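Local coordinates for conserved domain protein (Streptococcus pneumoniae, PDB 4IAJ) that is of unknown function but belongs to the DUF4649 family and forms a small domain with a four-stranded antiparallel sheet and two helices, at residues 39-42 against 43-46; 65-68 against 69-72. One frame throughout, in Å; residues are numbered along the deposited sequence. Where two conformers were deposited one is given.

Interaction 1. Residues 39-42 against 43-46. With EDO (1,2-ethanediol), chain P.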
loop_
_atom_site.group_PDB
_atom_site.type_symbol
_atom_site.label_atom_id
_atom_site.label_comp_id
_atom_site.label_asym_id
_atom_site.label_seq_id
_atom_site.Cartn_x
_atom_site.Cartn_y
_atom_site.Cartn_z
ATOM N N GLY B 39 1.620 -4.026 8.707
ATOM C CA GLY B 39 0.854 -4.095 9.947
ATOM C C GLY B 39 0.316 -2.720 10.229
ATOM O O GLY B 39 0.982 -1.718 9.908
ATOM N N VAL B 40 -0.886 -2.664 10.791
ATOM C CA VAL B 40 -1.556 -1.410 11.128
ATOM C C VAL B 40 -0.666 -0.520 11.971
ATOM O O VAL B 40 -0.567 0.671 11.746
ATOM C CB VAL B 40 -2.859 -1.621 11.944
ATOM C CG1 VAL B 40 -3.479 -0.278 12.342
ATOM C CG2 VAL B 40 -3.874 -2.438 11.172
ATOM N N ALA B 41 -0.018 -1.133 12.945
ATOM C CA ALA B 41 0.715 -0.380 13.975
ATOM C C ALA B 41 2.180 -0.096 13.657
ATOM O O ALA B 41 2.864 0.490 14.494
ATOM C CB ALA B 41 0.635 -1.151 15.281
ATOM N N ASP B 42 2.661 -0.510 12.477
ATOM C CA ASP B 42 4.107 -0.528 12.171
ATOM C C ASP B 42 4.846 0.781 12.376
ATOM O O ASP B 42 6.024 0.755 12.686
ATOM C CB ASP B 42 4.376 -0.985 10.728
ATOM C CG ASP B 42 4.168 -2.479 10.543
ATOM O OD1 ASP B 42 3.867 -3.179 11.540
ATOM O OD2 ASP B 42 4.276 -2.934 9.399
ATOM N N TYR B 43 4.197 1.916 12.166
ATOM C CA TYR B 43 4.911 3.201 12.354
ATOM C C TYR B 43 4.606 3.833 13.712
ATOM O O TYR B 43 4.886 4.999 13.936
ATOM C CB TYR B 43 4.553 4.165 11.241
ATOM C CG TYR B 43 5.247 3.852 9.956
ATOM C CD1 TYR B 43 4.688 2.976 9.021
ATOM C CD2 TYR B 43 6.463 4.419 9.678
ATOM C CE1 TYR B 43 5.348 2.696 7.836
ATOM C CE2 TYR B 43 7.123 4.170 8.501
ATOM C CZ TYR B 43 6.578 3.303 7.587
ATOM O OH TYR B 43 7.274 3.073 6.426
ATOM N N TYR B 44 4.015 3.079 14.631
ATOM C CA TYR B 44 3.625 3.682 15.883
ATOM C C TYR B 44 4.754 3.498 16.881
ATOM O O TYR B 44 5.383 2.438 16.917
ATOM C CB TYR B 44 2.349 3.062 16.406
ATOM C CG TYR B 44 1.052 3.473 15.724
ATOM C CD1 TYR B 44 0.854 4.756 15.220
ATOM C CD2 TYR B 44 -0.019 2.599 15.694
ATOM C CE1 TYR B 44 -0.354 5.124 14.650
ATOM C CE2 TYR B 44 -1.237 2.963 15.143
ATOM C CZ TYR B 44 -1.403 4.224 14.632
ATOM O OH TYR B 44 -2.614 4.612 14.132
ATOM N N PRO B 45 5.008 4.531 17.708
ATOM C CA PRO B 45 6.019 4.376 18.756
ATOM C C PRO B 45 5.599 3.387 19.837
ATOM O O PRO B 45 4.423 3.337 20.233
ATOM C CB PRO B 45 6.132 5.787 19.349
ATOM C CG PRO B 45 4.790 6.408 19.089
ATOM C CD PRO B 45 4.312 5.830 17.793
ATOM N N VAL B 46 6.569 2.617 20.322
ATOM C CA VAL B 46 6.310 1.620 21.360
ATOM C C VAL B 46 6.535 2.235 22.730
ATOM O O VAL B 46 7.593 2.786 23.019
ATOM C CB VAL B 46 7.157 0.351 21.169
ATOM C CG1 VAL B 46 6.988 -0.615 22.332
ATOM C CG2 VAL B 46 6.774 -0.339 19.862
HETATM C C1 EDO P . 8.202 1.243 10.279
HETATM O O1 EDO P . 9.087 0.947 11.367
HETATM C C2 EDO P . 8.022 0.068 9.317
HETATM O O2 EDO P . 8.518 -1.175 9.840
HETATM O O HOH W 1 1.401 2.492 12.022
#

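Interaction 2. Residues 65-68 against 69-72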
loop_
_atom_site.group_PDB
_atom_site.type_symbol
_atom_site.label_atom_id
_atom_site.label_comp_id
_atom_site.label_asym_id
_atom_site.label_seq_id
_atom_site.Cartn_x
_atom_site.Cartn_y
_atom_site.Cartn_z
ATOM N N ILE B 65 10.425 -3.870 15.985
ATOM C CA ILE B 65 10.578 -4.849 17.069
ATOM C C ILE B 65 11.100 -6.197 16.599
ATOM O O ILE B 65 12.004 -6.760 17.218
ATOM C CB ILE B 65 9.277 -5.089 17.848
ATOM C CG1 ILE B 65 8.851 -3.818 18.576
ATOM C CG2 ILE B 65 9.493 -6.200 18.883
ATOM C CD1 ILE B 65 7.477 -3.923 19.209
ATOM N N PHE B 66 10.560 -6.702 15.494
ATOM C CA PHE B 66 10.982 -7.999 14.965
ATOM C C PHE B 66 12.500 -8.078 14.789
ATOM O O PHE B 66 13.130 -9.031 15.218
ATOM C CB PHE B 66 10.255 -8.290 13.638
ATOM C CG PHE B 66 10.572 -9.630 13.044
ATOM C CD1 PHE B 66 9.893 -10.763 13.456
ATOM C CD2 PHE B 66 11.532 -9.758 12.058
ATOM C CE1 PHE B 66 10.178 -12.006 12.911
ATOM C CE2 PHE B 66 11.819 -10.994 11.508
ATOM C CZ PHE B 66 11.140 -12.122 11.935
ATOM N N PHE B 67 13.091 -7.064 14.173
ATOM C CA PHE B 67 14.533 -7.070 13.929
ATOM C C PHE B 67 15.332 -6.859 15.210
ATOM O O PHE B 67 16.338 -7.525 15.423
ATOM C CB PHE B 67 14.874 -6.015 12.879
ATOM C CG PHE B 67 14.217 -6.289 11.560
ATOM C CD1 PHE B 67 14.723 -7.269 10.719
ATOM C CD2 PHE B 67 13.031 -5.645 11.206
ATOM C CE1 PHE B 67 14.107 -7.556 9.512
ATOM C CE2 PHE B 67 12.404 -5.934 9.996
ATOM C CZ PHE B 67 12.943 -6.898 9.154
ATOM N N TYR B 68 14.884 -5.933 16.053
ATOM C CA TYR B 68 15.490 -5.724 17.375
ATOM C C TYR B 68 15.620 -7.024 18.161
ATOM O O TYR B 68 16.705 -7.354 18.631
ATOM C CB TYR B 68 14.678 -4.700 18.176
ATOM C CG TYR B 68 15.084 -4.535 19.636
ATOM C CD1 TYR B 68 16.148 -3.700 20.012
ATOM C CD2 TYR B 68 14.371 -5.179 20.638
ATOM C CE1 TYR B 68 16.490 -3.535 21.352
ATOM C CE2 TYR B 68 14.697 -5.020 21.969
ATOM C CZ TYR B 68 15.752 -4.207 22.328
ATOM O OH TYR B 68 16.036 -4.089 23.665
ATOM N N LEU B 69 14.514 -7.748 18.315
ATOM C CA LEU B 69 14.502 -8.974 19.106
ATOM C C LEU B 69 15.437 -10.021 18.527
ATOM O O LEU B 69 16.112 -10.722 19.270
ATOM C CB LEU B 69 13.084 -9.548 19.217
ATOM C CG LEU B 69 12.133 -8.792 20.141
ATOM C CD1 LEU B 69 10.767 -9.466 20.183
ATOM C CD2 LEU B 69 12.708 -8.675 21.549
HETATM N N MSE B 70 15.491 -10.100 17.203
HETATM C CA MSE B 70 16.304 -11.101 16.522
HETATM C C MSE B 70 17.770 -10.910 16.769
HETATM O O MSE B 70 18.528 -11.861 16.687
HETATM C CB MSE B 70 16.124 -10.998 15.015
HETATM C CG MSE B 70 15.423 -12.218 14.466
HETATM SE SE MSE B 70 15.269 -11.971 12.524
HETATM C CE MSE B 70 16.477 -10.495 12.058
ATOM N N LYS B 71 18.182 -9.674 17.038
ATOM C CA LYS B 71 19.591 -9.329 17.237
ATOM C C LYS B 71 19.993 -9.356 18.709
ATOM O O LYS B 71 21.170 -9.414 19.035
ATOM C CB LYS B 71 19.880 -7.938 16.667
ATOM C CG LYS B 71 19.763 -7.830 15.160
ATOM C CD LYS B 71 20.368 -6.523 14.673
ATOM C CE LYS B 71 19.779 -6.101 13.340
ATOM N NZ LYS B 71 20.736 -5.239 12.601
ATOM N N GLN B 72 19.007 -9.281 19.605
ATOM C CA GLN B 72 19.269 -9.353 21.042
ATOM C C GLN B 72 19.669 -10.766 21.476
ATOM O O GLN B 72 19.153 -11.756 20.958
ATOM C CB GLN B 72 18.031 -8.960 21.852
ATOM C CG GLN B 72 17.610 -7.513 21.739
ATOM C CD GLN B 72 18.647 -6.576 22.290
ATOM O OE1 GLN B 72 19.242 -5.794 21.556
ATOM N NE2 GLN B 72 18.887 -6.666 23.583
HETATM O O HOH W 2 18.874 -6.012 18.966
#

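Interaction 1. Residues 39-42 against 43-46
Tyr44 folds back over Ala41, and its side chain, followed outward, meets the preceding turn atom by atom. CB sits 3.2 Å from Ala41 O, and CG stays close to the same carbonyl. With CG anti to the carbonyl carbon (chi1 -76°), the ring is carried across Ala41: CD2 lies 3.5 Å from Ala41 CA, which it meets obliquely, and 3.8 Å from Ala41 CB. Farther out, CE2 passes near Val40 O. A small methyl suits position 41, because the ring can settle directly against the backbone. At the tip, Tyr44 OH is hydrogen-bonded to the backbone N of Ala14. The backbone beneath makes two overlapping type I beta turns, Gly39 to Asp42 and Ala41 to Tyr44, which lie in the loop linking strand 36-39 to strand 46-51. The second is closed by Tyr44 N donating to Ala41 O, 2.8 Å away, with the donor well above the carbonyl plane. A water bridges the two turns, giving a hydrogen to Val40 O and accepting one from Tyr43 N at 2.9 Å; it also lies over one face of the Tyr44 ring. Asp42 braces the first turn, since its carboxylate curls back to take the N-H of Gly39 on OD2 at 3.0 Å, from above the carboxylate plane. Gly39, with no side chain, leaves room for the other carboxylate oxygen, OD1. The Tyr43 ring carries 1,2-ethanediol over one face, with C1 of the diol above the ring centre and 3.6 Å from Tyr43 CE2. The diol, probably left from crystallisation, bonds weakly to Asp42 O and is also held by Thr61 OG1, while Tyr43 OH reaches Val40 O of a neighbouring subunit.

Interaction 2. Residues 65-68 against 69-72
Tyr68 and Gln72, one helical turn apart, lay an amide over an aromatic ring. The planes of the two groups are only 9° apart, so they stack, and Gln72 CG sits over the ring face, 3.9 Å from the centroid of Tyr68 in a CH-pi contact. Gln72 reaches this place through a bend at chi2 (-64°), which folds the amide back along the ring: OE1 lies 3.6 Å from Tyr68 CE1, while NE2 heads toward the hydroxyl end. Glutamine suits the site: its flexible aliphatic chain offers CG to the ring face and its flat amide stacks on it, with OE1 turned to a water. That water donates to both Tyr68 O and Gln72 OE1, each at 2.6 Å. Tyr68 O also accepts from Gln72 N, in the carbonyl plane, and from Lys71 N, which comes from well above it, so two N-H groups and a water grip one carbonyl. The Tyr68 ring additionally meets Tyr58 edge-to-face.

Leu69 takes the side of the helix facing the protein interior. Its N donates to Ile65 O at 2.9 Å in a nearly straight bond (174°), and its CD1 rests 3.7 Å from Ile65 CG2, the two branched aliphatic side chains running side by side. CD2 leans instead toward the Tyr68 ring. Leu69 packs on Tyr26 of helix 26-35 and Ile7 of strand 7-12, and Ile65 on Ile9, an apolar setting that suits both.

Met70, present as selenomethionine and bent at chi3, brings SE within 3.7 Å of Phe66 CE2 in an oblique Met-aromatic contact, while CE touches Phe67 CD1. Phe66 and Met70 also pack on their counterparts in another subunit. The i to i+4 pairs, joined at the end by an i to i+3 bond from Lys71 N to Tyr68 O, are those of the C-terminal end of an amphipathic alpha-helix, where Gln72 leaves helical geometry and stacks back on the last turn.

Overall arrangement
From the N terminus, the chain first lays down strands 7-12 and 18-23 and helix 26-35. Interaction 1 then turns the loop between strands 36-39 and 46-51, passing the chain into the central part of the sheet. After strand 54-56, interaction 2 forms within helix 65-71, which packs beside helix 26-35 and against strands 7-12 and 46-51. The two contacts are in series: neither nests in nor crosses the other. Their centres are about 15 Å apart, yet they touch where Val46 CG2 meets Ile65 CD1 at 3.7 Å, joining the start of strand 46-51 to the first turn of the last helix. Each also borders other subunits of the assembly.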